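Local coordinates for E1 (Kluyveromyces marxianus, PDB 3VX6), which activates the ubiquitin-like proteins Atg12 and Atg8 for conjugation in autophagy as an E1-like enzyme, and is represented here by its N-terminal domain, at residues K104-L109 with M142-Q146; L113-L117 with K187-L193; D116-I121 with N174-A178; V200-H206 with I233-D239. All blocks are in the same frame, centred on the assembly; numbering follows the deposited sequence.

From the N terminus, contact 1 closes the first loop, bringing helix 97-114 onto the end of strand 135-144. Contact 2 starts at the end of the same helix and reaches the turn before helix 190-195 and its first residues; contact 3 starts in the overlapping segment 116-121, shares D116 and L117 with contact 2, and reaches the start of strand 177-181. The loop of contact 3 is nearly enclosed by that of contact 2, and both cross contact 1. Contact 4 follows in series, pairing strands 198-202 and 231-236. Because strand 198-202 lies beside strand 177-181, contacts 3 and 4 meet in one mixed sheet, whereas the strand of contact 1 belongs to the other large sheet.

Contact 1 of 4, residues K104-L109 with M142-Q146; sequences KGQELL and MPSFQ
The F145 ring has the carbonyl oxygen of G105 over one face, offset toward the rim, with G105 O 3.5 Å from F145 CD1. L108 and L109 approach the ring obliquely, CB of L108 at CE1 and the backbone N of L109 near CZ. This is helix-on-strand packing: helix 97-114 crosses the end of strand 135-144, the two local axes 8.0 Å apart at closest and inclined by 73°. The chi1 of F145, 51°, sets CG between the backbone N and the carbonyl carbon, directing the flat ring at the helix. The backbones come close at G105, whose CA is 5.5 Å from the CA of P143; glycine has no side chain to add bulk there. Although G105 O faces the ring, it is already engaged by L109 N in the regular helical bond at 3.1 Å.

L108, one turn on from K104, is an apt apolar partner for P143; their side chains cross at about a right angle, CD1 of the leucine against CB of the proline. Beyond the pair, N217 binds P143 O and F145 N, and V221 of helix 215-225 also touches F145. K104 gives the proline only its aliphatic base, with K104 CB 3.9 Å from P143 CG, while its chain bends to bring NZ to E107 OE1 in a salt bridge whose hydrogen bond is weak.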
loop_
_atom_site.group_PDB
_atom_site.type_symbol
_atom_site.label_atom_id
_atom_site.label_comp_id
_atom_site.label_asym_id
_atom_site.label_seq_id
_atom_site.Cartn_x
_atom_site.Cartn_y
_atom_site.Cartn_z
ATOM N N LYS A 104 8.546 8.950 1.817
ATOM C CA LYS A 104 7.211 8.439 2.069
ATOM C C LYS A 104 7.385 7.134 2.818
ATOM O O LYS A 104 6.585 6.795 3.690
ATOM C CB LYS A 104 6.456 8.219 0.754
ATOM C CG LYS A 104 5.642 9.428 0.291
ATOM C CD LYS A 104 6.479 10.679 0.201
ATOM C CE LYS A 104 5.963 11.762 1.137
ATOM N NZ LYS A 104 6.938 12.907 1.307
ATOM N N GLY A 105 8.463 6.429 2.492
ATOM C CA GLY A 105 8.752 5.165 3.139
ATOM C C GLY A 105 9.121 5.284 4.606
ATOM O O GLY A 105 8.698 4.461 5.416
ATOM N N GLN A 106 9.914 6.293 4.952
ATOM C CA GLN A 106 10.328 6.502 6.333
ATOM C C GLN A 106 9.159 6.930 7.201
ATOM O O GLN A 106 9.141 6.657 8.406
ATOM C CB GLN A 106 11.425 7.568 6.411
ATOM C CG GLN A 106 12.712 7.150 5.732
ATOM C CD GLN A 106 13.749 8.267 5.673
ATOM O OE1 GLN A 106 13.452 9.387 5.251
ATOM N NE2 GLN A 106 14.980 7.955 6.078
ATOM N N GLU A 107 8.189 7.602 6.589
ATOM C CA GLU A 107 7.022 8.088 7.307
ATOM C C GLU A 107 6.113 6.928 7.665
ATOM O O GLU A 107 5.562 6.874 8.755
ATOM C CB GLU A 107 6.257 9.099 6.454
ATOM C CG GLU A 107 7.087 10.285 6.004
ATOM C CD GLU A 107 6.407 11.095 4.900
ATOM O OE1 GLU A 107 7.033 12.069 4.430
ATOM O OE2 GLU A 107 5.259 10.758 4.500
ATOM N N LEU A 108 5.946 6.001 6.738
ATOM C CA LEU A 108 5.105 4.852 7.002
ATOM C C LEU A 108 5.773 4.049 8.115
ATOM O O LEU A 108 5.102 3.545 9.015
ATOM C CB LEU A 108 4.933 4.023 5.727
ATOM C CG LEU A 108 4.231 4.789 4.598
ATOM C CD1 LEU A 108 4.392 4.053 3.304
ATOM C CD2 LEU A 108 2.770 4.992 4.925
ATOM N N LEU A 109 7.098 3.950 8.061
ATOM C CA LEU A 109 7.863 3.240 9.077
ATOM C C LEU A 109 7.522 3.793 10.461
ATOM O O LEU A 109 7.125 3.056 11.367
ATOM C CB LEU A 109 9.350 3.425 8.810
ATOM C CG LEU A 109 10.303 3.093 9.953
ATOM C CD1 LEU A 109 10.129 1.653 10.367
ATOM C CD2 LEU A 109 11.726 3.349 9.498
ATOM N N MET A 142 3.163 2.587 -4.088
ATOM C CA MET A 142 2.641 2.190 -2.793
ATOM C C MET A 142 3.949 1.816 -2.108
ATOM O O MET A 142 4.471 0.726 -2.319
ATOM C CB MET A 142 1.723 0.981 -2.933
ATOM C CG MET A 142 1.044 0.600 -1.642
ATOM S SD MET A 142 -0.049 -0.762 -1.907
ATOM C CE MET A 142 -1.624 0.047 -2.164
ATOM N N PRO A 143 4.508 2.734 -1.303
ATOM C CA PRO A 143 5.767 2.488 -0.615
ATOM C C PRO A 143 5.887 1.162 0.083
ATOM O O PRO A 143 5.036 0.755 0.873
ATOM C CB PRO A 143 5.876 3.670 0.336
ATOM C CG PRO A 143 5.211 4.729 -0.408
ATOM C CD PRO A 143 3.959 4.019 -0.865
ATOM N N SER A 144 6.977 0.497 -0.266
ATOM C CA SER A 144 7.352 -0.799 0.256
ATOM C C SER A 144 8.772 -0.590 0.775
ATOM O O SER A 144 9.728 -0.514 0.005
ATOM C CB SER A 144 7.335 -1.831 -0.870
ATOM O OG SER A 144 8.036 -2.996 -0.480
ATOM N N PHE A 145 8.906 -0.471 2.087
ATOM C CA PHE A 145 10.214 -0.253 2.675
ATOM C C PHE A 145 10.725 -1.468 3.413
ATOM O O PHE A 145 9.971 -2.381 3.748
ATOM C CB PHE A 145 10.163 0.919 3.637
ATOM C CG PHE A 145 9.054 0.819 4.633
ATOM C CD1 PHE A 145 7.778 1.281 4.320
ATOM C CD2 PHE A 145 9.281 0.261 5.889
ATOM C CE1 PHE A 145 6.748 1.190 5.249
ATOM C CE2 PHE A 145 8.264 0.166 6.817
ATOM C CZ PHE A 145 6.994 0.630 6.503
ATOM N N GLN A 146 12.025 -1.447 3.673
ATOM C CA GLN A 146 12.716 -2.518 4.366
ATOM C C GLN A 146 14.124 -2.047 4.696
ATOM O O GLN A 146 14.588 -1.031 4.181
ATOM C CB GLN A 146 12.816 -3.733 3.463
ATOM C CG GLN A 146 13.619 -3.469 2.212
ATOM C CD GLN A 146 14.023 -4.740 1.525
ATOM O OE1 GLN A 146 13.195 -5.438 0.943
ATOM N NE2 GLN A 146 15.305 -5.061 1.597
#

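Contact 2 of 4, residues L113-L117 with K187-L193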
loop_
_atom_site.group_PDB
_atom_site.type_symbol
_atom_site.label_atom_id
_atom_site.label_comp_id
_atom_site.label_asym_id
_atom_site.label_seq_id
_atom_site.Cartn_x
_atom_site.Cartn_y
_atom_site.Cartn_z
ATOM N N LEU A 113 5.411 1.845 13.706
ATOM C CA LEU A 113 5.992 1.512 14.994
ATOM C C LEU A 113 5.536 2.422 16.129
ATOM O O LEU A 113 5.943 2.243 17.277
ATOM C CB LEU A 113 7.528 1.461 14.894
ATOM C CG LEU A 113 8.312 2.635 14.312
ATOM C CD1 LEU A 113 8.380 3.752 15.344
ATOM C CD2 LEU A 113 9.717 2.180 13.932
ATOM N N GLU A 114 4.682 3.390 15.830
ATOM C CA GLU A 114 4.194 4.253 16.891
ATOM C C GLU A 114 2.672 4.276 16.989
ATOM O O GLU A 114 2.131 4.738 17.991
ATOM C CB GLU A 114 4.725 5.691 16.736
ATOM C CG GLU A 114 4.324 6.405 15.445
ATOM C CD GLU A 114 4.682 7.898 15.435
ATOM O OE1 GLU A 114 5.773 8.267 15.933
ATOM O OE2 GLU A 114 3.876 8.701 14.908
ATOM N N ASN A 115 1.977 3.761 15.977
ATOM C CA ASN A 115 0.517 3.788 16.001
ATOM C C ASN A 115 -0.164 2.456 15.726
ATOM O O ASN A 115 -0.616 1.772 16.641
ATOM C CB ASN A 115 -0.010 4.826 15.000
ATOM C CG ASN A 115 0.683 6.176 15.133
ATOM O OD1 ASN A 115 0.859 6.692 16.238
ATOM N ND2 ASN A 115 1.068 6.761 14.000
ATOM N N ASP A 116 -0.250 2.104 14.451
ATOM C CA ASP A 116 -0.904 0.872 14.037
ATOM C C ASP A 116 -0.232 0.449 12.741
ATOM O O ASP A 116 0.229 1.301 11.975
ATOM C CB ASP A 116 -2.398 1.149 13.805
ATOM C CG ASP A 116 -3.212 -0.114 13.547
ATOM O OD1 ASP A 116 -2.969 -0.803 12.531
ATOM O OD2 ASP A 116 -4.112 -0.415 14.363
ATOM N N LEU A 117 -0.154 -0.857 12.498
ATOM C CA LEU A 117 0.460 -1.338 11.270
ATOM C C LEU A 117 -0.381 -0.951 10.056
ATOM O O LEU A 117 0.142 -0.783 8.959
ATOM C CB LEU A 117 0.639 -2.857 11.294
ATOM C CG LEU A 117 1.534 -3.423 12.384
ATOM C CD1 LEU A 117 1.793 -4.866 12.064
ATOM C CD2 LEU A 117 2.831 -2.639 12.474
ATOM N N LYS A 187 -6.107 -4.669 17.657
ATOM C CA LYS A 187 -5.485 -3.673 16.799
ATOM C C LYS A 187 -3.970 -3.883 16.731
ATOM O O LYS A 187 -3.324 -4.163 17.740
ATOM C CB LYS A 187 -5.800 -2.268 17.313
ATOM C CG LYS A 187 -7.281 -1.928 17.266
ATOM C CD LYS A 187 -7.554 -0.522 17.758
ATOM C CE LYS A 187 -9.052 -0.258 17.770
ATOM N NZ LYS A 187 -9.411 1.059 18.382
ATOM N N ALA A 188 -3.416 -3.750 15.530
ATOM C CA ALA A 188 -1.981 -3.921 15.319
ATOM C C ALA A 188 -1.197 -2.771 15.946
ATOM O O ALA A 188 -0.352 -2.155 15.301
ATOM C CB ALA A 188 -1.675 -3.995 13.840
ATOM N N THR A 189 -1.483 -2.490 17.207
ATOM C CA THR A 189 -0.809 -1.429 17.919
ATOM C C THR A 189 0.580 -1.875 18.405
ATOM O O THR A 189 0.911 -3.063 18.376
ATOM C CB THR A 189 -1.713 -0.950 19.070
ATOM O OG1 THR A 189 -2.034 -2.047 19.933
ATOM C CG2 THR A 189 -2.997 -0.399 18.496
ATOM N N PRO A 190 1.424 -0.926 18.834
ATOM C CA PRO A 190 2.747 -1.355 19.288
ATOM C C PRO A 190 2.757 -2.333 20.459
ATOM O O PRO A 190 3.331 -3.424 20.345
ATOM C CB PRO A 190 3.448 -0.035 19.613
ATOM C CG PRO A 190 2.842 0.916 18.620
ATOM C CD PRO A 190 1.368 0.538 18.700
ATOM N N ASP A 191 2.139 -1.962 21.580
ATOM C CA ASP A 191 2.130 -2.863 22.731
ATOM C C ASP A 191 1.474 -4.203 22.411
ATOM O O ASP A 191 1.850 -5.236 22.970
ATOM C CB ASP A 191 1.457 -2.207 23.935
ATOM C CG ASP A 191 2.275 -1.055 24.502
ATOM O OD1 ASP A 191 3.525 -1.070 24.402
ATOM O OD2 ASP A 191 1.661 -0.130 25.072
ATOM N N ASN A 192 0.497 -4.185 21.510
ATOM C CA ASN A 192 -0.166 -5.409 21.092
ATOM C C ASN A 192 0.794 -6.187 20.230
ATOM O O ASN A 192 0.880 -7.410 20.329
ATOM C CB ASN A 192 -1.415 -5.107 20.279
ATOM C CG ASN A 192 -2.602 -4.847 21.148
ATOM O OD1 ASN A 192 -2.507 -4.922 22.374
ATOM N ND2 ASN A 192 -3.738 -4.542 20.529
ATOM N N LEU A 193 1.527 -5.468 19.387
ATOM C CA LEU A 193 2.487 -6.114 18.500
ATOM C C LEU A 193 3.633 -6.720 19.282
ATOM O O LEU A 193 4.201 -7.718 18.857
ATOM C CB LEU A 193 3.009 -5.125 17.454
ATOM C CG LEU A 193 1.940 -4.795 16.409
ATOM C CD1 LEU A 193 2.327 -3.549 15.633
ATOM C CD2 LEU A 193 1.747 -5.989 15.493
HETATM O O HOH W 1 -5.997 -3.213 13.704
#
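D116 and T189 bring the two backbones closest, their CA atoms 4.5 Å apart, where the chain leaves helix 97-114 and meets an inverse gamma turn centred on A188. L117 N donates to A188 O at 3.1 Å, and the CA of D116 adds a CA-H...O contact to the same oxygen. In the other direction N115 O receives the CA-H of T189.

T189 is the N-cap of helix 190-195, and P190 suits the first turn, where a backbone N-H is not needed; its CG rests 3.6 Å from L113 O. N192 ND2 donates to K187 O on a lone pair at 2.8 Å, tying the helix back to the turn. A188 is small enough for its CB to lie 3.6 Å from L117 CG, while L117 and L193 meet tip to tip through their methyls. The D116 carboxylate serves N118 with OD1, and OD2 takes a weak bond from a water that A188 N also binds. A leucine at D116 would probably leave N118 without this acceptor and the water without its acidic partner.

Around the apolar side, L117 touches I218 and V221 of helix 215-225, V199 of strand 198-202 meets L117 and L193, and A188 leans on I177 of strand 177-181.

Contact 3 of 4, residues D116-I121 with N174-A178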
loop_
_atom_site.group_PDB
_atom_site.type_symbol
_atom_site.label_atom_id
_atom_site.label_comp_id
_atom_site.label_asym_id
_atom_site.label_seq_id
_atom_site.Cartn_x
_atom_site.Cartn_y
_atom_site.Cartn_z
ATOM N N ASP A 116 -0.250 2.104 14.451
ATOM C CA ASP A 116 -0.904 0.872 14.037
ATOM C C ASP A 116 -0.232 0.449 12.741
ATOM O O ASP A 116 0.229 1.301 11.975
ATOM C CB ASP A 116 -2.398 1.149 13.805
ATOM C CG ASP A 116 -3.212 -0.114 13.547
ATOM O OD1 ASP A 116 -2.969 -0.803 12.531
ATOM O OD2 ASP A 116 -4.112 -0.415 14.363
ATOM N N LEU A 117 -0.154 -0.857 12.498
ATOM C CA LEU A 117 0.460 -1.338 11.270
ATOM C C LEU A 117 -0.381 -0.951 10.056
ATOM O O LEU A 117 0.142 -0.783 8.959
ATOM C CB LEU A 117 0.639 -2.857 11.294
ATOM C CG LEU A 117 1.534 -3.423 12.384
ATOM C CD1 LEU A 117 1.793 -4.866 12.064
ATOM C CD2 LEU A 117 2.831 -2.639 12.474
ATOM N N ASN A 118 -1.686 -0.813 10.239
ATOM C CA ASN A 118 -2.519 -0.437 9.113
ATOM C C ASN A 118 -1.978 0.825 8.478
ATOM O O ASN A 118 -2.118 1.027 7.281
ATOM C CB ASN A 118 -3.956 -0.183 9.556
ATOM C CG ASN A 118 -4.746 -1.463 9.735
ATOM O OD1 ASN A 118 -5.197 -2.080 8.757
ATOM N ND2 ASN A 118 -4.912 -1.881 10.985
ATOM N N GLU A 119 -1.347 1.671 9.279
ATOM C CA GLU A 119 -0.826 2.926 8.761
ATOM C C GLU A 119 0.379 2.821 7.858
ATOM O O GLU A 119 0.726 3.790 7.183
ATOM C CB GLU A 119 -0.494 3.876 9.904
ATOM C CG GLU A 119 -1.690 4.290 10.711
ATOM C CD GLU A 119 -1.358 5.390 11.690
ATOM O OE1 GLU A 119 -2.088 5.511 12.692
ATOM O OE2 GLU A 119 -0.378 6.142 11.455
ATOM N N ILE A 120 1.029 1.667 7.839
ATOM C CA ILE A 120 2.208 1.502 6.998
ATOM C C ILE A 120 1.829 1.318 5.537
ATOM O O ILE A 120 2.688 1.361 4.652
ATOM C CB ILE A 120 3.034 0.298 7.430
ATOM C CG1 ILE A 120 2.239 -0.979 7.162
ATOM C CG2 ILE A 120 3.415 0.442 8.891
ATOM C CD1 ILE A 120 2.874 -2.214 7.676
ATOM N N ILE A 121 0.537 1.121 5.291
ATOM C CA ILE A 121 0.032 0.919 3.940
ATOM C C ILE A 121 -0.637 2.151 3.375
ATOM O O ILE A 121 -1.562 2.691 3.970
ATOM C CB ILE A 121 -0.993 -0.237 3.883
ATOM C CG1 ILE A 121 -0.274 -1.568 4.082
ATOM C CG2 ILE A 121 -1.748 -0.207 2.547
ATOM C CD1 ILE A 121 -1.182 -2.754 3.995
ATOM N N ASN A 174 -13.215 -3.498 9.719
ATOM C CA ASN A 174 -12.926 -2.560 8.657
ATOM C C ASN A 174 -11.410 -2.385 8.448
ATOM O O ASN A 174 -10.986 -1.602 7.599
ATOM C CB ASN A 174 -13.571 -1.210 9.003
ATOM C CG ASN A 174 -13.925 -0.397 7.774
ATOM O OD1 ASN A 174 -14.129 0.814 7.857
ATOM N ND2 ASN A 174 -14.011 -1.061 6.624
ATOM N N VAL A 175 -10.594 -3.113 9.206
ATOM C CA VAL A 175 -9.142 -2.985 9.069
ATOM C C VAL A 175 -8.576 -3.992 8.102
ATOM O O VAL A 175 -9.144 -5.066 7.917
ATOM C CB VAL A 175 -8.415 -3.154 10.413
ATOM C CG1 VAL A 175 -8.869 -2.073 11.375
ATOM C CG2 VAL A 175 -8.685 -4.527 10.979
ATOM N N ILE A 176 -7.454 -3.636 7.480
ATOM C CA ILE A 176 -6.806 -4.519 6.521
ATOM C C ILE A 176 -5.618 -5.227 7.180
ATOM O O ILE A 176 -5.105 -6.225 6.674
ATOM C CB ILE A 176 -6.434 -3.730 5.201
ATOM C CG1 ILE A 176 -5.155 -4.263 4.575
ATOM C CG2 ILE A 176 -6.295 -2.254 5.486
ATOM C CD1 ILE A 176 -3.941 -3.573 5.075
ATOM N N ILE A 177 -5.211 -4.715 8.334
ATOM C CA ILE A 177 -4.127 -5.301 9.112
ATOM C C ILE A 177 -4.522 -5.300 10.594
ATOM O O ILE A 177 -5.021 -4.303 11.124
ATOM C CB ILE A 177 -2.806 -4.515 8.984
ATOM C CG1 ILE A 177 -2.241 -4.619 7.571
ATOM C CG2 ILE A 177 -1.775 -5.093 9.957
ATOM C CD1 ILE A 177 -0.931 -3.863 7.396
ATOM N N ALA A 178 -4.320 -6.427 11.254
ATOM C CA ALA A 178 -4.636 -6.543 12.669
ATOM C C ALA A 178 -3.651 -7.541 13.258
ATOM O O ALA A 178 -2.735 -8.003 12.572
ATOM C CB ALA A 178 -6.075 -7.033 12.858
HETATM O O HOH W 1 -5.997 -3.213 13.704
#
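N118 sends its side chain across to the backbone at I176 and I177. From CB the chain swings with CG anti to the carbonyl carbon (chi1 -80°), carrying the amide across. Its CG comes to lie beside I177 O, and the two tip atoms then take different partners. OD1 accepts from I177 N at 2.7 Å, the donor tilted from the carbonyl plane, and weakly from I176 N at 3.0 Å; it also lies against CB of I177 and CG2 of I176. ND2 donates to I177 O in a bond modelled too short for its length to be trusted. V175 flanks the amide with its CB.

An asparagine suits this place because one flat group carries both a donor and an acceptor, matching the N-H and C=O of I177 where strand 177-181 begins. The backbones of I176 and A178 bond to strand 198-202 of the same mixed sheet, while the N-H and C=O of I177 meet the amide. Before the 3-10 segment 117-120, D116 OD1 accepts N118 N at 2.6 Å through its anti lone pair, forming an Asx turn. The same oxygen also takes N118 ND2 at 2.7 Å on the syn side, 34° out of the carboxylate plane, which steadies the amide. A water donates to I177 O at 3.0 Å.

Below this polar layer, branched I177 spreads two apolar arms. Its CG2 meets L117 CB at 3.6 Å, the side chains crossing at about a right angle, while I177 CD1 lies 3.6 Å from I121 CD1. I218 of helix 215-225 and F201 of strand 198-202 also touch I177.

Contact 4 of 4, residues V200-H206 with I233-D239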
loop_
_atom_site.group_PDB
_atom_site.type_symbol
_atom_site.label_atom_id
_atom_site.label_comp_id
_atom_site.label_asym_id
_atom_site.label_seq_id
_atom_site.Cartn_x
_atom_site.Cartn_y
_atom_site.Cartn_z
ATOM N N VAL A 200 -2.465 -10.173 11.255
ATOM C CA VAL A 200 -3.357 -10.607 10.186
ATOM C C VAL A 200 -3.456 -9.469 9.176
ATOM O O VAL A 200 -3.701 -8.316 9.531
ATOM C CB VAL A 200 -4.748 -11.008 10.740
ATOM C CG1 VAL A 200 -4.590 -12.183 11.670
ATOM C CG2 VAL A 200 -5.376 -9.864 11.493
ATOM N N PHE A 201 -3.248 -9.807 7.911
ATOM C CA PHE A 201 -3.239 -8.826 6.841
ATOM C C PHE A 201 -4.143 -9.212 5.672
ATOM O O PHE A 201 -4.063 -10.325 5.151
ATOM C CB PHE A 201 -1.782 -8.670 6.374
ATOM C CG PHE A 201 -1.600 -7.855 5.123
ATOM C CD1 PHE A 201 -0.705 -8.278 4.140
ATOM C CD2 PHE A 201 -2.271 -6.657 4.936
ATOM C CE1 PHE A 201 -0.487 -7.528 3.006
ATOM C CE2 PHE A 201 -2.056 -5.897 3.796
ATOM C CZ PHE A 201 -1.168 -6.329 2.834
ATOM N N LYS A 202 -5.031 -8.299 5.286
ATOM C CA LYS A 202 -5.893 -8.541 4.140
ATOM C C LYS A 202 -4.975 -8.173 2.985
ATOM O O LYS A 202 -4.873 -7.019 2.568
ATOM C CB LYS A 202 -7.132 -7.652 4.198
ATOM C CG LYS A 202 -8.204 -8.244 5.106
ATOM C CD LYS A 202 -9.023 -7.197 5.863
ATOM C CE LYS A 202 -10.076 -7.888 6.715
ATOM N NZ LYS A 202 -10.966 -6.941 7.431
ATOM N N ASP A 203 -4.269 -9.189 2.513
ATOM C CA ASP A 203 -3.296 -9.074 1.442
ATOM C C ASP A 203 -3.764 -8.351 0.177
ATOM O O ASP A 203 -4.911 -8.489 -0.258
ATOM C CB ASP A 203 -2.812 -10.473 1.099
ATOM C CG ASP A 203 -1.435 -10.481 0.496
ATOM O OD1 ASP A 203 -0.952 -11.589 0.197
ATOM O OD2 ASP A 203 -0.836 -9.399 0.319
ATOM N N PHE A 204 -2.859 -7.573 -0.408
ATOM C CA PHE A 204 -3.147 -6.844 -1.634
ATOM C C PHE A 204 -2.736 -7.685 -2.806
ATOM O O PHE A 204 -2.652 -7.217 -3.931
ATOM C CB PHE A 204 -2.391 -5.525 -1.673
ATOM C CG PHE A 204 -2.899 -4.522 -0.701
ATOM C CD1 PHE A 204 -4.051 -4.771 0.031
ATOM C CD2 PHE A 204 -2.233 -3.327 -0.518
ATOM C CE1 PHE A 204 -4.532 -3.843 0.931
ATOM C CE2 PHE A 204 -2.702 -2.388 0.375
ATOM C CZ PHE A 204 -3.856 -2.645 1.106
ATOM N N SER A 205 -2.447 -8.943 -2.541
ATOM C CA SER A 205 -2.075 -9.814 -3.625
ATOM C C SER A 205 -2.928 -11.052 -3.481
ATOM O O SER A 205 -3.230 -11.470 -2.369
ATOM C CB SER A 205 -0.588 -10.172 -3.552
ATOM O OG SER A 205 -0.210 -11.008 -4.638
ATOM N N HIS A 206 -3.348 -11.596 -4.616
ATOM C CA HIS A 206 -4.131 -12.818 -4.654
ATOM C C HIS A 206 -3.224 -13.845 -5.294
ATOM O O HIS A 206 -3.651 -14.965 -5.589
ATOM C CB HIS A 206 -5.384 -12.663 -5.509
ATOM C CG HIS A 206 -6.559 -12.125 -4.763
ATOM N ND1 HIS A 206 -7.792 -11.946 -5.354
ATOM C CD2 HIS A 206 -6.687 -11.700 -3.484
ATOM C CE1 HIS A 206 -8.625 -11.428 -4.471
ATOM N NE2 HIS A 206 -7.980 -11.268 -3.328
ATOM N N ILE A 233 2.525 -13.843 9.998
ATOM C CA ILE A 233 1.524 -12.988 9.383
ATOM C C ILE A 233 0.480 -13.777 8.621
ATOM O O ILE A 233 0.814 -14.597 7.766
ATOM C CB ILE A 233 2.173 -12.002 8.409
ATOM C CG1 ILE A 233 3.185 -11.129 9.158
ATOM C CG2 ILE A 233 1.094 -11.169 7.729
ATOM C CD1 ILE A 233 4.033 -10.273 8.257
ATOM N N CYS A 234 -0.786 -13.528 8.940
ATOM C CA CYS A 234 -1.895 -14.190 8.256
ATOM C C CYS A 234 -2.287 -13.340 7.054
ATOM O O CYS A 234 -2.629 -12.172 7.198
ATOM C CB CYS A 234 -3.098 -14.324 9.191
ATOM S SG CYS A 234 -2.803 -15.363 10.610
ATOM N N PHE A 235 -2.234 -13.926 5.869
ATOM C CA PHE A 235 -2.582 -13.207 4.653
ATOM C C PHE A 235 -3.954 -13.640 4.179
ATOM O O PHE A 235 -4.108 -14.694 3.569
ATOM C CB PHE A 235 -1.523 -13.471 3.586
ATOM C CG PHE A 235 -0.156 -12.960 3.962
ATOM C CD1 PHE A 235 0.113 -11.591 3.969
ATOM C CD2 PHE A 235 0.855 -13.840 4.347
ATOM C CE1 PHE A 235 1.369 -11.108 4.351
ATOM C CE2 PHE A 235 2.115 -13.363 4.731
ATOM C CZ PHE A 235 2.371 -11.996 4.735
ATOM N N LEU A 236 -4.958 -12.829 4.475
ATOM C CA LEU A 236 -6.314 -13.166 4.077
ATOM C C LEU A 236 -6.673 -12.698 2.678
ATOM O O LEU A 236 -6.374 -11.573 2.277
ATOM C CB LEU A 236 -7.320 -12.617 5.088
ATOM C CG LEU A 236 -7.228 -13.322 6.440
ATOM C CD1 LEU A 236 -6.014 -12.804 7.197
ATOM C CD2 LEU A 236 -8.494 -13.078 7.238
ATOM N N ARG A 237 -7.320 -13.593 1.943
ATOM C CA ARG A 237 -7.753 -13.328 0.578
ATOM C C ARG A 237 -9.172 -13.862 0.368
ATOM O O ARG A 237 -9.518 -14.959 0.818
ATOM C CB ARG A 237 -6.811 -14.010 -0.428
ATOM C CG ARG A 237 -5.486 -13.298 -0.722
ATOM C CD ARG A 237 -4.343 -13.766 0.173
ATOM N NE ARG A 237 -3.047 -13.272 -0.290
ATOM C CZ ARG A 237 -2.344 -13.807 -1.285
ATOM N NH1 ARG A 237 -2.806 -14.865 -1.935
ATOM N NH2 ARG A 237 -1.178 -13.282 -1.634
ATOM N N SER A 238 -10.006 -13.091 -0.312
ATOM C CA SER A 238 -11.359 -13.559 -0.579
ATOM C C SER A 238 -11.202 -14.632 -1.665
ATOM O O SER A 238 -12.115 -15.381 -1.979
ATOM C CB SER A 238 -12.221 -12.393 -1.071
ATOM O OG SER A 238 -11.608 -11.740 -2.167
ATOM N N ASP A 239 -9.986 -14.697 -2.186
ATOM C CA ASP A 239 -9.565 -15.596 -3.253
ATOM C C ASP A 239 -9.504 -17.106 -2.949
ATOM O O ASP A 239 -9.473 -17.916 -3.878
ATOM C CB ASP A 239 -8.174 -15.144 -3.706
ATOM C CG ASP A 239 -7.799 -15.673 -5.063
ATOM O OD1 ASP A 239 -6.596 -15.940 -5.292
ATOM O OD2 ASP A 239 -8.708 -15.806 -5.909
#
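V200-H206 and I233-D239 form a parallel strand pair inside a six-stranded mixed sheet, and they stay together through the loops that follow. F201 is gripped at both backbone polar atoms: its N donates to C234 O, and its O accepts from L236 N at 2.7 Å. V200 and C234 share one face of the sheet, V200 CG1 lying 3.6 Å from C234 CB. On the other face the rings of F201 and F235 meet rim to rim, centroids 6.0 Å apart and planes at 76°, while I233 CG2 sits over one face of the F235 ring, toward its rim.

Helix 215-225 lies between the two strands in sequence, making a beta-alpha-beta unit, and it touches the F201 and F235 face through I218 and T215.

Past the strands, D203 and R237 run side by side into a buried salt bridge. Arginine suits this place because NE and NH2, 2.7 and 2.5 Å from D203 OD1, both reach that one oxygen, from the same face of the carboxylate, while NH1 serves L207 O and S241 OG. D203 OD2 is taken by S212 OG. A leucine in place of R237 would probably leave the buried D203 OD1 without its positive mate and L207 O without this donor. H206 presents a flat ring to D239, whose CB makes a CH-pi contact 3.6 Å from the ring centroid; F53 also stacks on H206.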